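Local coordinates for trans-4-hydroxy-L-proline dehydratase (Clostridioides difficile 70-100-2010, PDB 6VXC), which catalyses the radical-based dehydration of trans-4-hydroxy-L-proline to (S)-1-pyrroline-5-carboxylate, a step in anaerobic hydroxyproline breakdown, as a member of the glycyl radical enzyme family, at residues Phe727-Val732 and Val760-Val765; Asp385-Met390 and Lys419-Pro424; Ala54-Glu59 and Ile140-Lys145; Glu105-Thr110 and Met173-Pro178. All blocks are in the same frame, centred on the assembly; numbering follows the deposited sequence.

The four contacts form two pairs on opposite sides of the chain's centre. Interactions 1 and 2 touch where Val760 CB lies 4.2 Å from Gly420 CA, their centres about 17 Å apart; the segments 419-424, 727-732 and 760-765 adjoin strands 426-428, 724-726 and 755-759 of one mixed sheet. Interactions 3 and 4, with centres about 15 Å apart, interleave along the chain, and Trp143 CZ3 of one packs 3.5 Å from Glu105 CB of the other. One member of each pair approaches the active site: the side chains of Gln423 in interaction 2 and Arg176 in interaction 4 each lie about 11 Å from that of Cys454, by similarity the thiyl radical residue. Interactions 1 and 3 are remote from it.

Interaction 1. Residues Phe727-Val732 and Val760-Val765; sequences FAPSVV and VFDKNV
Apolar contact centres on Val760, whose two methyls serve different neighbours. With CG1 anti to the backbone N (chi1 -177°), that methyl meets Val732 CG2 tip to tip at 3.9 Å and also lies 3.8 Å from Pro729 CA. The other methyl, CG2, stands beside Phe727 CB at a looser 4.5 Å, while the Phe727 ring leads away to stack on Phe809, the C-terminal residue. A branched valine suits this place because it can fill two directions from one short stem. Both segments leave neighbouring parallel strands, 724-726 and 755-759, at the edge of the mixed sheet: 727-732 passes through a short 3-10 turn toward helix 734-750, and 760-765 enters helix 763-771. Pro729 starts that 3-10 turn, a place suited to its fixed phi, and its ring lies against polar atoms, with CG 3.4 Å from Phe761 O and 3.5 Å from Asp762 OD1. A water joins the two backbones: water 1 donates to Phe727 O at 2.7 Å and accepts from Phe761 N at 3.0 Å, bridging the chains just past the strands' ends, and it also lies over one face of the Phe761 ring, offset toward the rim.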
loop_
_atom_site.group_PDB
_atom_site.type_symbol
_atom_site.label_atom_id
_atom_site.label_comp_id
_atom_site.label_asym_id
_atom_site.label_seq_id
_atom_site.Cartn_x
_atom_site.Cartn_y
_atom_site.Cartn_z
ATOM N N PHE A 727 -10.726 -3.977 20.584
ATOM C CA PHE A 727 -11.121 -4.664 21.808
ATOM C C PHE A 727 -10.734 -3.855 23.035
ATOM O O PHE A 727 -9.665 -3.241 23.080
ATOM C CB PHE A 727 -10.470 -6.035 21.921
ATOM C CG PHE A 727 -10.947 -6.993 20.901
ATOM C CD1 PHE A 727 -12.262 -7.404 20.888
ATOM C CD2 PHE A 727 -10.077 -7.502 19.959
ATOM C CE1 PHE A 727 -12.708 -8.277 19.927
ATOM C CE2 PHE A 727 -10.521 -8.388 19.012
ATOM C CZ PHE A 727 -11.836 -8.765 18.994
ATOM N N ALA A 728 -11.598 -3.893 24.033
ATOM C CA ALA A 728 -11.236 -3.382 25.340
ATOM C C ALA A 728 -10.034 -4.160 25.857
ATOM O O ALA A 728 -10.008 -5.388 25.747
ATOM C CB ALA A 728 -12.413 -3.518 26.312
ATOM N N PRO A 729 -9.018 -3.495 26.400
ATOM C CA PRO A 729 -7.856 -4.251 26.904
ATOM C C PRO A 729 -8.226 -5.277 27.967
ATOM O O PRO A 729 -7.625 -6.356 28.013
ATOM C CB PRO A 729 -6.935 -3.156 27.456
ATOM C CG PRO A 729 -7.363 -1.894 26.716
ATOM C CD PRO A 729 -8.837 -2.035 26.492
ATOM N N SER A 730 -9.254 -5.026 28.772
ATOM C CA SER A 730 -9.549 -5.970 29.846
ATOM C C SER A 730 -10.125 -7.282 29.324
ATOM O O SER A 730 -10.011 -8.305 30.010
ATOM C CB SER A 730 -10.504 -5.349 30.863
ATOM O OG SER A 730 -11.661 -4.831 30.229
ATOM N N VAL A 731 -10.722 -7.290 28.124
ATOM C CA VAL A 731 -11.408 -8.485 27.642
ATOM C C VAL A 731 -10.516 -9.403 26.832
ATOM O O VAL A 731 -10.974 -10.472 26.411
ATOM C CB VAL A 731 -12.656 -8.116 26.811
ATOM C CG1 VAL A 731 -13.566 -7.233 27.623
ATOM C CG2 VAL A 731 -12.258 -7.424 25.501
ATOM N N VAL A 732 -9.269 -9.027 26.584
ATOM C CA VAL A 732 -8.323 -9.910 25.930
ATOM C C VAL A 732 -7.218 -10.358 26.894
ATOM O O VAL A 732 -6.146 -10.737 26.458
ATOM C CB VAL A 732 -7.729 -9.267 24.661
ATOM C CG1 VAL A 732 -8.824 -8.995 23.642
ATOM C CG2 VAL A 732 -6.973 -7.993 25.002
ATOM N N VAL A 760 -6.025 -2.490 20.307
ATOM C CA VAL A 760 -6.263 -2.784 21.718
ATOM C C VAL A 760 -5.648 -1.658 22.534
ATOM O O VAL A 760 -4.474 -1.726 22.914
ATOM C CB VAL A 760 -5.654 -4.140 22.114
ATOM C CG1 VAL A 760 -5.973 -4.486 23.605
ATOM C CG2 VAL A 760 -6.108 -5.228 21.179
ATOM N N PHE A 761 -6.416 -0.614 22.814
ATOM C CA PHE A 761 -5.854 0.530 23.512
ATOM C C PHE A 761 -6.796 0.985 24.609
ATOM O O PHE A 761 -7.990 0.689 24.604
ATOM C CB PHE A 761 -5.533 1.696 22.555
ATOM C CG PHE A 761 -6.715 2.201 21.738
ATOM C CD1 PHE A 761 -7.720 2.959 22.322
ATOM C CD2 PHE A 761 -6.765 1.974 20.368
ATOM C CE1 PHE A 761 -8.787 3.447 21.563
ATOM C CE2 PHE A 761 -7.827 2.456 19.592
ATOM C CZ PHE A 761 -8.837 3.193 20.192
ATOM N N ASP A 762 -6.223 1.675 25.580
ATOM C CA ASP A 762 -6.994 2.354 26.607
ATOM C C ASP A 762 -7.405 3.720 26.081
ATOM O O ASP A 762 -6.544 4.559 25.799
ATOM C CB ASP A 762 -6.172 2.504 27.881
ATOM C CG ASP A 762 -6.632 1.592 28.973
ATOM O OD1 ASP A 762 -6.122 0.450 29.044
ATOM O OD2 ASP A 762 -7.504 2.020 29.766
ATOM N N LYS A 763 -8.711 3.939 25.952
ATOM C CA LYS A 763 -9.209 5.213 25.446
ATOM C C LYS A 763 -8.589 6.399 26.178
ATOM O O LYS A 763 -8.211 7.391 25.552
ATOM C CB LYS A 763 -10.733 5.245 25.546
ATOM C CG LYS A 763 -11.389 6.542 25.103
ATOM C CD LYS A 763 -12.910 6.406 25.144
ATOM C CE LYS A 763 -13.625 7.762 25.148
ATOM N NZ LYS A 763 -13.702 8.498 23.861
ATOM N N ASN A 764 -8.440 6.300 27.498
ATOM C CA ASN A 764 -7.956 7.450 28.255
ATOM C C ASN A 764 -6.524 7.798 27.898
ATOM O O ASN A 764 -6.158 8.977 27.921
ATOM C CB ASN A 764 -8.075 7.190 29.757
ATOM C CG ASN A 764 -9.503 6.934 30.183
ATOM O OD1 ASN A 764 -10.434 7.568 29.683
ATOM N ND2 ASN A 764 -9.685 6.012 31.123
ATOM N N VAL A 765 -5.708 6.802 27.546
ATOM C CA VAL A 765 -4.353 7.082 27.084
ATOM C C VAL A 765 -4.391 7.920 25.811
ATOM O O VAL A 765 -3.625 8.873 25.658
ATOM C CB VAL A 765 -3.570 5.770 26.882
ATOM C CG1 VAL A 765 -2.247 6.027 26.197
ATOM C CG2 VAL A 765 -3.342 5.069 28.227
HETATM O O HOH W 1 -9.377 -0.587 22.616
#

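Interaction 2. Residues Asp385-Met390 and Lys419-Pro424; sequences DVMDEM and KGWGQP
The last turns of helix 378-390 meet the loop that carries the chain from helix 407-418 into strand 426-428, a loop whose Trp421, Met387's neighbour here, also bonds through its carbonyl O to Ser787, two residues past Gly785, which carries the radical in the activated enzyme, though not in this crystal. Met387 and Asp388 serve the helix side. The methyl CE of Met387 does the touching: the chain bends at chi3 (-69°) and sets CE 3.4 Å from Gln423 CB. The same methyl also packs against Pro424 CD, at 3.9 Å, and Trp421 CH2. A flexible, unbranched methionine is well suited to reach among three such different shapes. The indole of Trp421 also comes close to the helix backbone, its CZ2 lying 3.4 Å from Met387 O, while water 2 accepts from Trp421 NE1 at 2.9 Å and donates to Asp388 O. Nearer the surface, Lys419 stretches out fully beyond CG and crosses Asp388 at about a right angle, forming a salt bridge in which NZ meets the syn lone pair of OD1 at 2.7 Å. The other oxygen, OD2, pairs with Arg412, so two cations hold the carboxylate and would probably keep it ionised. The polar end of Gln423 is spent elsewhere, its NE2 bonding to Pro395 O. Gly420 and Gly422 take positive phi values (89° and 94°), and a cis peptide precedes Pro424: sharp turns that let a short connection run from helix to strand, as in the alternating helices and strands of the glycyl radical enzyme barrel.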
loop_
_atom_site.group_PDB
_atom_site.type_symbol
_atom_site.label_atom_id
_atom_site.label_comp_id
_atom_site.label_asym_id
_atom_site.label_seq_id
_atom_site.Cartn_x
_atom_site.Cartn_y
_atom_site.Cartn_z
ATOM N N ASP A 385 9.444 -13.095 16.261
ATOM C CA ASP A 385 10.285 -12.582 17.340
ATOM C C ASP A 385 10.872 -11.211 16.998
ATOM O O ASP A 385 10.940 -10.333 17.866
ATOM C CB ASP A 385 11.417 -13.560 17.671
ATOM C CG ASP A 385 10.939 -14.798 18.414
ATOM O OD1 ASP A 385 9.839 -14.768 19.009
ATOM O OD2 ASP A 385 11.675 -15.802 18.401
ATOM N N VAL A 386 11.355 -11.011 15.762
ATOM C CA VAL A 386 11.975 -9.715 15.484
ATOM C C VAL A 386 10.918 -8.608 15.391
ATOM O O VAL A 386 11.156 -7.482 15.847
ATOM C CB VAL A 386 12.904 -9.734 14.243
ATOM C CG1 VAL A 386 13.210 -11.134 13.722
ATOM C CG2 VAL A 386 12.458 -8.763 13.154
ATOM N N MET A 387 9.739 -8.886 14.818
ATOM C CA MET A 387 8.753 -7.806 14.751
ATOM C C MET A 387 8.280 -7.422 16.153
ATOM O O MET A 387 8.119 -6.231 16.457
ATOM C CB MET A 387 7.575 -8.183 13.841
ATOM C CG MET A 387 6.611 -9.211 14.392
ATOM S SD MET A 387 5.096 -9.409 13.419
ATOM C CE MET A 387 4.294 -7.826 13.727
ATOM N N ASP A 388 8.128 -8.418 17.029
ATOM C CA ASP A 388 7.775 -8.188 18.428
ATOM C C ASP A 388 8.833 -7.333 19.122
ATOM O O ASP A 388 8.531 -6.277 19.686
ATOM C CB ASP A 388 7.628 -9.558 19.098
ATOM C CG ASP A 388 6.955 -9.529 20.457
ATOM O OD1 ASP A 388 6.359 -8.504 20.854
ATOM O OD2 ASP A 388 7.014 -10.594 21.122
ATOM N N GLU A 389 10.100 -7.742 19.027
ATOM C CA GLU A 389 11.168 -7.001 19.692
ATOM C C GLU A 389 11.328 -5.594 19.117
ATOM O O GLU A 389 11.412 -4.616 19.863
ATOM C CB GLU A 389 12.492 -7.759 19.578
ATOM C CG GLU A 389 13.675 -6.994 20.198
ATOM C CD GLU A 389 13.582 -6.895 21.719
ATOM O OE1 GLU A 389 13.137 -7.877 22.343
ATOM O OE2 GLU A 389 13.936 -5.840 22.277
ATOM N N MET A 390 11.385 -5.469 17.787
ATOM C CA MET A 390 11.764 -4.186 17.185
ATOM C C MET A 390 10.673 -3.117 17.313
ATOM O O MET A 390 10.992 -1.927 17.435
ATOM C CB MET A 390 12.128 -4.388 15.714
ATOM C CG MET A 390 13.354 -5.299 15.496
ATOM S SD MET A 390 14.812 -4.839 16.462
ATOM C CE MET A 390 15.424 -3.452 15.529
ATOM N N LYS A 419 -0.660 -6.677 22.156
ATOM C CA LYS A 419 0.132 -5.611 22.758
ATOM C C LYS A 419 -0.279 -4.220 22.277
ATOM O O LYS A 419 0.178 -3.228 22.844
ATOM C CB LYS A 419 1.615 -5.864 22.501
ATOM C CG LYS A 419 2.107 -7.193 23.090
ATOM C CD LYS A 419 3.588 -7.376 22.907
ATOM C CE LYS A 419 4.021 -8.730 23.456
ATOM N NZ LYS A 419 5.495 -8.913 23.400
ATOM N N GLY A 420 -1.132 -4.116 21.267
ATOM C CA GLY A 420 -1.809 -2.859 20.993
ATOM C C GLY A 420 -1.117 -1.878 20.073
ATOM O O GLY A 420 -1.485 -0.700 20.076
ATOM N N TRP A 421 -0.115 -2.297 19.297
ATOM C CA TRP A 421 0.449 -1.403 18.293
ATOM C C TRP A 421 0.058 -1.791 16.870
ATOM O O TRP A 421 0.691 -1.346 15.914
ATOM C CB TRP A 421 1.971 -1.276 18.429
ATOM C CG TRP A 421 2.779 -2.516 18.308
ATOM C CD1 TRP A 421 2.938 -3.473 19.260
ATOM C CD2 TRP A 421 3.607 -2.909 17.200
ATOM N NE1 TRP A 421 3.789 -4.453 18.812
ATOM C CE2 TRP A 421 4.213 -4.133 17.548
ATOM C CE3 TRP A 421 3.884 -2.349 15.946
ATOM C CZ2 TRP A 421 5.086 -4.811 16.691
ATOM C CZ3 TRP A 421 4.752 -3.024 15.090
ATOM C CH2 TRP A 421 5.348 -4.236 15.473
ATOM N N GLY A 422 -0.955 -2.608 16.714
ATOM C CA GLY A 422 -1.588 -2.858 15.431
ATOM C C GLY A 422 -1.092 -4.058 14.652
ATOM O O GLY A 422 -1.894 -4.836 14.148
ATOM N N GLN A 423 0.229 -4.220 14.546
ATOM C CA GLN A 423 0.815 -5.360 13.833
ATOM C C GLN A 423 0.753 -6.596 14.730
ATOM O O GLN A 423 0.782 -6.468 15.942
ATOM C CB GLN A 423 2.282 -5.084 13.432
ATOM C CG GLN A 423 2.470 -3.900 12.501
ATOM C CD GLN A 423 3.893 -3.799 11.957
ATOM O OE1 GLN A 423 4.678 -4.746 12.050
ATOM N NE2 GLN A 423 4.219 -2.648 11.359
ATOM N N PRO A 424 0.599 -7.789 14.140
ATOM C CA PRO A 424 0.359 -8.057 12.719
ATOM C C PRO A 424 -1.127 -8.012 12.376
ATOM O O PRO A 424 -1.958 -8.281 13.249
ATOM C CB PRO A 424 0.877 -9.488 12.544
ATOM C CG PRO A 424 0.502 -10.136 13.891
ATOM C CD PRO A 424 0.740 -9.035 14.922
HETATM O O HOH W 2 5.893 -5.800 20.325
#

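Interaction 3. Residues Ala54-Glu59 and Ile140-Lys145; sequences AYKKYE and IPFWKK
Phe142 swings its CG anti to the backbone N (chi1 -174°), which carries its ring across to helix 46-58, whereas Trp143 holds CG beside its own N (chi1 -70°) and turns the indole so that its six-membered ring meets the Tyr55 ring. The two side chains thereby reach different parts of Tyr55. Trp143 presents the edge of its six-membered ring to the tyrosine face: CH2 stands 3.3 Å above the plane, over the ring centre, and the planes meet at 58°, an edge-to-face pair. Phe142 instead takes the stem of Tyr55, its CZ lying 3.5 Å from Tyr55 CB. Here the C-terminal turns of helices 46-58 and 129-143 are joined by aromatic side chains rather than by close backbones, the nearest CA atoms, those of Lys56 and Phe142, being 9.0 Å apart; large flat residues suit so wide a spacing. On the outer side Lys56 slides past Phe142 in the opposite direction, with CG 3.6 Å from Phe142 CE1, using its aliphatic stem on the ring. Polar ends are met nearby: Trp143 NE1 bonds to Thr52, Tyr55 OH to Arg68. Arg146 makes a salt bridge with Glu59 and a cation-pi contact with Phe142.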
loop_
_atom_site.group_PDB
_atom_site.type_symbol
_atom_site.label_atom_id
_atom_site.label_comp_id
_atom_site.label_asym_id
_atom_site.label_seq_id
_atom_site.Cartn_x
_atom_site.Cartn_y
_atom_site.Cartn_z
ATOM N N ALA A 54 21.820 12.854 -16.732
ATOM C CA ALA A 54 21.665 11.772 -17.694
ATOM C C ALA A 54 20.752 12.175 -18.845
ATOM O O ALA A 54 21.039 11.860 -20.002
ATOM C CB ALA A 54 21.145 10.513 -17.000
ATOM N N TYR A 55 19.639 12.855 -18.552
ATOM C CA TYR A 55 18.728 13.261 -19.622
ATOM C C TYR A 55 19.389 14.263 -20.560
ATOM O O TYR A 55 19.269 14.148 -21.789
ATOM C CB TYR A 55 17.448 13.849 -19.038
ATOM C CG TYR A 55 16.350 12.840 -18.793
ATOM C CD1 TYR A 55 16.590 11.685 -18.061
ATOM C CD2 TYR A 55 15.076 13.037 -19.309
ATOM C CE1 TYR A 55 15.576 10.755 -17.835
ATOM C CE2 TYR A 55 14.063 12.128 -19.090
ATOM C CZ TYR A 55 14.318 10.981 -18.352
ATOM O OH TYR A 55 13.301 10.074 -18.132
ATOM N N LYS A 56 20.081 15.257 -19.998
ATOM C CA LYS A 56 20.800 16.214 -20.826
ATOM C C LYS A 56 21.818 15.520 -21.716
ATOM O O LYS A 56 22.105 15.990 -22.818
ATOM C CB LYS A 56 21.487 17.256 -19.941
ATOM C CG LYS A 56 20.533 18.268 -19.324
ATOM C CD LYS A 56 21.263 19.190 -18.351
ATOM C CE LYS A 56 20.348 20.276 -17.823
ATOM N NZ LYS A 56 21.054 21.104 -16.809
ATOM N N LYS A 57 22.356 14.397 -21.264
ATOM C CA LYS A 57 23.295 13.633 -22.072
ATOM C C LYS A 57 22.581 12.798 -23.137
ATOM O O LYS A 57 23.021 12.756 -24.290
ATOM C CB LYS A 57 24.134 12.752 -21.147
ATOM C CG LYS A 57 25.393 12.163 -21.739
ATOM C CD LYS A 57 26.362 11.781 -20.608
ATOM C CE LYS A 57 27.378 10.740 -21.046
ATOM N NZ LYS A 57 27.955 10.021 -19.875
ATOM N N TYR A 58 21.477 12.137 -22.785
ATOM C CA TYR A 58 20.934 11.077 -23.627
ATOM C C TYR A 58 19.561 11.345 -24.233
ATOM O O TYR A 58 19.211 10.681 -25.215
ATOM C CB TYR A 58 20.866 9.759 -22.841
ATOM C CG TYR A 58 22.220 9.176 -22.514
ATOM C CD1 TYR A 58 23.085 8.758 -23.525
ATOM C CD2 TYR A 58 22.637 9.048 -21.197
ATOM C CE1 TYR A 58 24.323 8.224 -23.230
ATOM C CE2 TYR A 58 23.861 8.516 -20.892
ATOM C CZ TYR A 58 24.706 8.109 -21.912
ATOM O OH TYR A 58 25.930 7.585 -21.603
ATOM N N GLU A 59 18.760 12.247 -23.671
ATOM C CA GLU A 59 17.408 12.426 -24.187
ATOM C C GLU A 59 17.447 12.817 -25.655
ATOM O O GLU A 59 18.188 13.723 -26.051
ATOM C CB GLU A 59 16.655 13.485 -23.394
ATOM C CG GLU A 59 15.208 13.632 -23.806
ATOM C CD GLU A 59 14.530 14.815 -23.139
ATOM O OE1 GLU A 59 15.073 15.938 -23.217
ATOM O OE2 GLU A 59 13.460 14.620 -22.525
ATOM N N ILE A 140 13.838 22.513 -11.494
ATOM C CA ILE A 140 12.607 23.078 -12.056
ATOM C C ILE A 140 12.784 23.512 -13.507
ATOM O O ILE A 140 11.934 23.162 -14.342
ATOM C CB ILE A 140 12.094 24.220 -11.163
ATOM C CG1 ILE A 140 11.554 23.655 -9.851
ATOM C CG2 ILE A 140 11.034 25.038 -11.877
ATOM C CD1 ILE A 140 10.989 24.701 -8.956
ATOM N N PRO A 141 13.836 24.254 -13.878
ATOM C CA PRO A 141 13.965 24.685 -15.274
ATOM C C PRO A 141 14.000 23.527 -16.245
ATOM O O PRO A 141 13.535 23.679 -17.378
ATOM C CB PRO A 141 15.277 25.478 -15.271
ATOM C CG PRO A 141 15.450 25.913 -13.868
ATOM C CD PRO A 141 14.927 24.787 -13.046
ATOM N N PHE A 142 14.522 22.367 -15.845
ATOM C CA PHE A 142 14.580 21.236 -16.762
ATOM C C PHE A 142 13.330 20.359 -16.702
ATOM O O PHE A 142 12.822 19.946 -17.749
ATOM C CB PHE A 142 15.834 20.400 -16.480
ATOM C CG PHE A 142 16.053 19.289 -17.469
ATOM C CD1 PHE A 142 16.728 19.517 -18.657
ATOM C CD2 PHE A 142 15.568 18.019 -17.217
ATOM C CE1 PHE A 142 16.913 18.504 -19.576
ATOM C CE2 PHE A 142 15.751 16.990 -18.136
ATOM C CZ PHE A 142 16.429 17.235 -19.318
ATOM N N TRP A 143 12.801 20.081 -15.509
ATOM C CA TRP A 143 11.782 19.047 -15.350
ATOM C C TRP A 143 10.353 19.567 -15.287
ATOM O O TRP A 143 9.428 18.777 -15.481
ATOM C CB TRP A 143 12.051 18.214 -14.089
ATOM C CG TRP A 143 13.243 17.356 -14.243
ATOM C CD1 TRP A 143 14.501 17.602 -13.768
ATOM C CD2 TRP A 143 13.314 16.115 -14.944
ATOM N NE1 TRP A 143 15.343 16.586 -14.125
ATOM C CE2 TRP A 143 14.641 15.659 -14.846
ATOM C CE3 TRP A 143 12.381 15.340 -15.638
ATOM C CZ2 TRP A 143 15.058 14.467 -15.415
ATOM C CZ3 TRP A 143 12.797 14.160 -16.208
ATOM C CH2 TRP A 143 14.123 13.736 -16.097
ATOM N N LYS A 144 10.136 20.856 -15.041
ATOM C CA LYS A 144 8.759 21.343 -14.916
ATOM C C LYS A 144 7.928 21.010 -16.155
ATOM O O LYS A 144 6.751 20.658 -16.040
ATOM C CB LYS A 144 8.761 22.847 -14.652
ATOM C CG LYS A 144 7.399 23.500 -14.464
ATOM C CD LYS A 144 7.584 24.953 -14.014
ATOM C CE LYS A 144 6.262 25.666 -13.782
ATOM N NZ LYS A 144 5.436 25.616 -15.021
ATOM N N LYS A 145 8.510 21.129 -17.349
ATOM C CA LYS A 145 7.758 20.799 -18.552
ATOM C C LYS A 145 7.804 19.311 -18.880
ATOM O O LYS A 145 7.040 18.860 -19.738
ATOM C CB LYS A 145 8.277 21.605 -19.756
ATOM C CG LYS A 145 9.640 21.157 -20.268
ATOM C CD LYS A 145 10.079 21.994 -21.452
ATOM C CE LYS A 145 11.453 21.588 -21.944
ATOM N NZ LYS A 145 11.987 22.532 -22.972
#

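Interaction 4. Residues Glu105-Thr110 and Met173-Pro178; sequences EICCHT and MEQRAP
Gln175 OE1 receives a hydrogen bond from water 3 at 2.6 Å, and the same water bonds to His109 NE2 at 2.9 Å, so that one water ties the two segments together. Both are irregular loops of the PFL-like domain whose touching residues are all buried: 105-110 leads into helix 111-119, while the loop 173-178 runs on toward helix 186-189. The other end of the Gln175 amide is engaged too. Its NE2 gives a nearly straight bond, 166° at the hydrogen, to Glu174 OE2, which it approaches from above the carboxylate plane, and it also bonds to Val347 O. Glutamine fits this buried position because its amide can both accept and donate. Glu174 is itself held by Arg149 and Tyr164, which probably helps keep its buried charge. Arg176 leaves the contact and forms a salt bridge with Asp359; its side chain lies about 6 Å from a bound glycerol, probably from the crystallisation liquor, though such molecules often mark pockets.

Apolar atoms fill the rest. Ile106, a branched residue with two reaches, lays CG2 on the backbone between Gln175 and Arg176, 3.5 Å from Gln175 C, and brings CD1 to 4.2 Å from Ala177 CB. Alongside, Cys107 turns its sulfur anti to the backbone N (chi1 -180°), where SG rests 4.0 Å from Gln175 CG.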
loop_
_atom_site.group_PDB
_atom_site.type_symbol
_atom_site.label_atom_id
_atom_site.label_comp_id
_atom_site.label_asym_id
_atom_site.label_seq_id
_atom_site.Cartn_x
_atom_site.Cartn_y
_atom_site.Cartn_z
ATOM N N GLU A 105 10.893 13.541 -12.590
ATOM C CA GLU A 105 10.310 12.997 -13.809
ATOM C C GLU A 105 8.839 12.653 -13.634
ATOM O O GLU A 105 8.124 12.495 -14.631
ATOM C CB GLU A 105 11.073 11.757 -14.275
ATOM C CG GLU A 105 11.015 10.578 -13.298
ATOM C CD GLU A 105 12.204 10.545 -12.373
ATOM O OE1 GLU A 105 13.062 9.653 -12.556
ATOM O OE2 GLU A 105 12.317 11.440 -11.510
ATOM N N ILE A 106 8.396 12.486 -12.390
ATOM C CA ILE A 106 7.012 12.169 -12.071
ATOM C C ILE A 106 6.313 13.425 -11.573
ATOM O O ILE A 106 5.294 13.836 -12.126
ATOM C CB ILE A 106 6.928 11.052 -11.015
ATOM C CG1 ILE A 106 7.594 9.775 -11.530
ATOM C CG2 ILE A 106 5.464 10.792 -10.628
ATOM C CD1 ILE A 106 7.796 8.733 -10.436
ATOM N N CYS A 107 6.852 14.029 -10.519
ATOM C CA CYS A 107 6.312 15.260 -9.944
ATOM C C CYS A 107 7.478 16.179 -9.625
ATOM O O CYS A 107 8.272 15.904 -8.719
ATOM C CB CYS A 107 5.472 14.997 -8.689
ATOM S SG CYS A 107 4.791 16.514 -7.970
ATOM N N CYS A 108 7.576 17.261 -10.377
ATOM C CA CYS A 108 8.581 18.281 -10.150
ATOM C C CYS A 108 7.957 19.324 -9.238
ATOM O O CYS A 108 7.109 20.102 -9.676
ATOM C CB CYS A 108 9.026 18.886 -11.475
ATOM S SG CYS A 108 10.215 20.193 -11.282
ATOM N N HIS A 109 8.350 19.328 -7.972
ATOM C CA HIS A 109 7.673 20.180 -7.001
ATOM C C HIS A 109 7.855 21.655 -7.333
ATOM O O HIS A 109 8.850 22.059 -7.935
ATOM C CB HIS A 109 8.199 19.911 -5.592
ATOM C CG HIS A 109 7.866 18.547 -5.085
ATOM N ND1 HIS A 109 8.814 17.564 -4.916
ATOM C CD2 HIS A 109 6.680 17.994 -4.738
ATOM C CE1 HIS A 109 8.227 16.466 -4.478
ATOM N NE2 HIS A 109 6.933 16.699 -4.366
ATOM N N THR A 110 6.849 22.454 -6.975
ATOM C CA THR A 110 6.995 23.901 -6.965
ATOM C C THR A 110 7.756 24.331 -5.714
ATOM O O THR A 110 7.866 23.588 -4.732
ATOM C CB THR A 110 5.635 24.600 -6.988
ATOM O OG1 THR A 110 4.955 24.345 -5.754
ATOM C CG2 THR A 110 4.780 24.106 -8.136
ATOM N N MET A 173 -1.623 7.944 -9.768
ATOM C CA MET A 173 -0.409 8.153 -10.546
ATOM C C MET A 173 -0.060 9.633 -10.734
ATOM O O MET A 173 0.801 9.958 -11.557
ATOM C CB MET A 173 -0.513 7.440 -11.898
ATOM C CG MET A 173 0.157 6.069 -11.908
ATOM S SD MET A 173 -0.509 4.966 -10.616
ATOM C CE MET A 173 -2.091 4.524 -11.311
ATOM N N GLU A 174 -0.661 10.532 -9.950
ATOM C CA GLU A 174 -0.343 11.947 -10.118
ATOM C C GLU A 174 1.026 12.308 -9.555
ATOM O O GLU A 174 1.664 13.238 -10.053
ATOM C CB GLU A 174 -1.425 12.834 -9.490
ATOM C CG GLU A 174 -1.600 12.738 -7.973
ATOM C CD GLU A 174 -2.320 13.960 -7.409
ATOM O OE1 GLU A 174 -3.503 13.829 -7.000
ATOM O OE2 GLU A 174 -1.701 15.057 -7.405
ATOM N N GLN A 175 1.471 11.642 -8.489
ATOM C CA GLN A 175 2.751 11.956 -7.866
ATOM C C GLN A 175 3.645 10.742 -7.666
ATOM O O GLN A 175 4.723 10.880 -7.077
ATOM C CB GLN A 175 2.529 12.631 -6.515
ATOM C CG GLN A 175 1.909 14.019 -6.607
ATOM C CD GLN A 175 1.528 14.540 -5.257
ATOM O OE1 GLN A 175 2.291 14.402 -4.295
ATOM N NE2 GLN A 175 0.341 15.140 -5.158
ATOM N N ARG A 176 3.210 9.562 -8.090
ATOM C CA ARG A 176 3.959 8.334 -7.896
ATOM C C ARG A 176 3.737 7.440 -9.096
ATOM O O ARG A 176 2.756 7.592 -9.830
ATOM C CB ARG A 176 3.551 7.584 -6.607
ATOM C CG ARG A 176 3.618 8.428 -5.355
ATOM C CD ARG A 176 3.444 7.601 -4.101
ATOM N NE ARG A 176 4.680 6.929 -3.738
ATOM C CZ ARG A 176 4.845 6.211 -2.634
ATOM N NH1 ARG A 176 3.835 6.070 -1.775
ATOM N NH2 ARG A 176 6.017 5.654 -2.389
ATOM N N ALA A 177 4.650 6.488 -9.265
ATOM C CA ALA A 177 4.556 5.481 -10.301
ATOM C C ALA A 177 3.678 4.317 -9.846
ATOM O O ALA A 177 3.505 4.088 -8.643
ATOM C CB ALA A 177 5.945 4.974 -10.670
ATOM N N PRO A 178 3.125 3.559 -10.802
ATOM C CA PRO A 178 2.179 2.489 -10.437
ATOM C C PRO A 178 2.668 1.583 -9.322
ATOM O O PRO A 178 1.937 1.363 -8.345
ATOM C CB PRO A 178 2.000 1.738 -11.766
ATOM C CG PRO A 178 2.186 2.798 -12.811
ATOM C CD PRO A 178 3.257 3.708 -12.262
HETATM O O HOH W 3 4.910 14.574 -4.210
#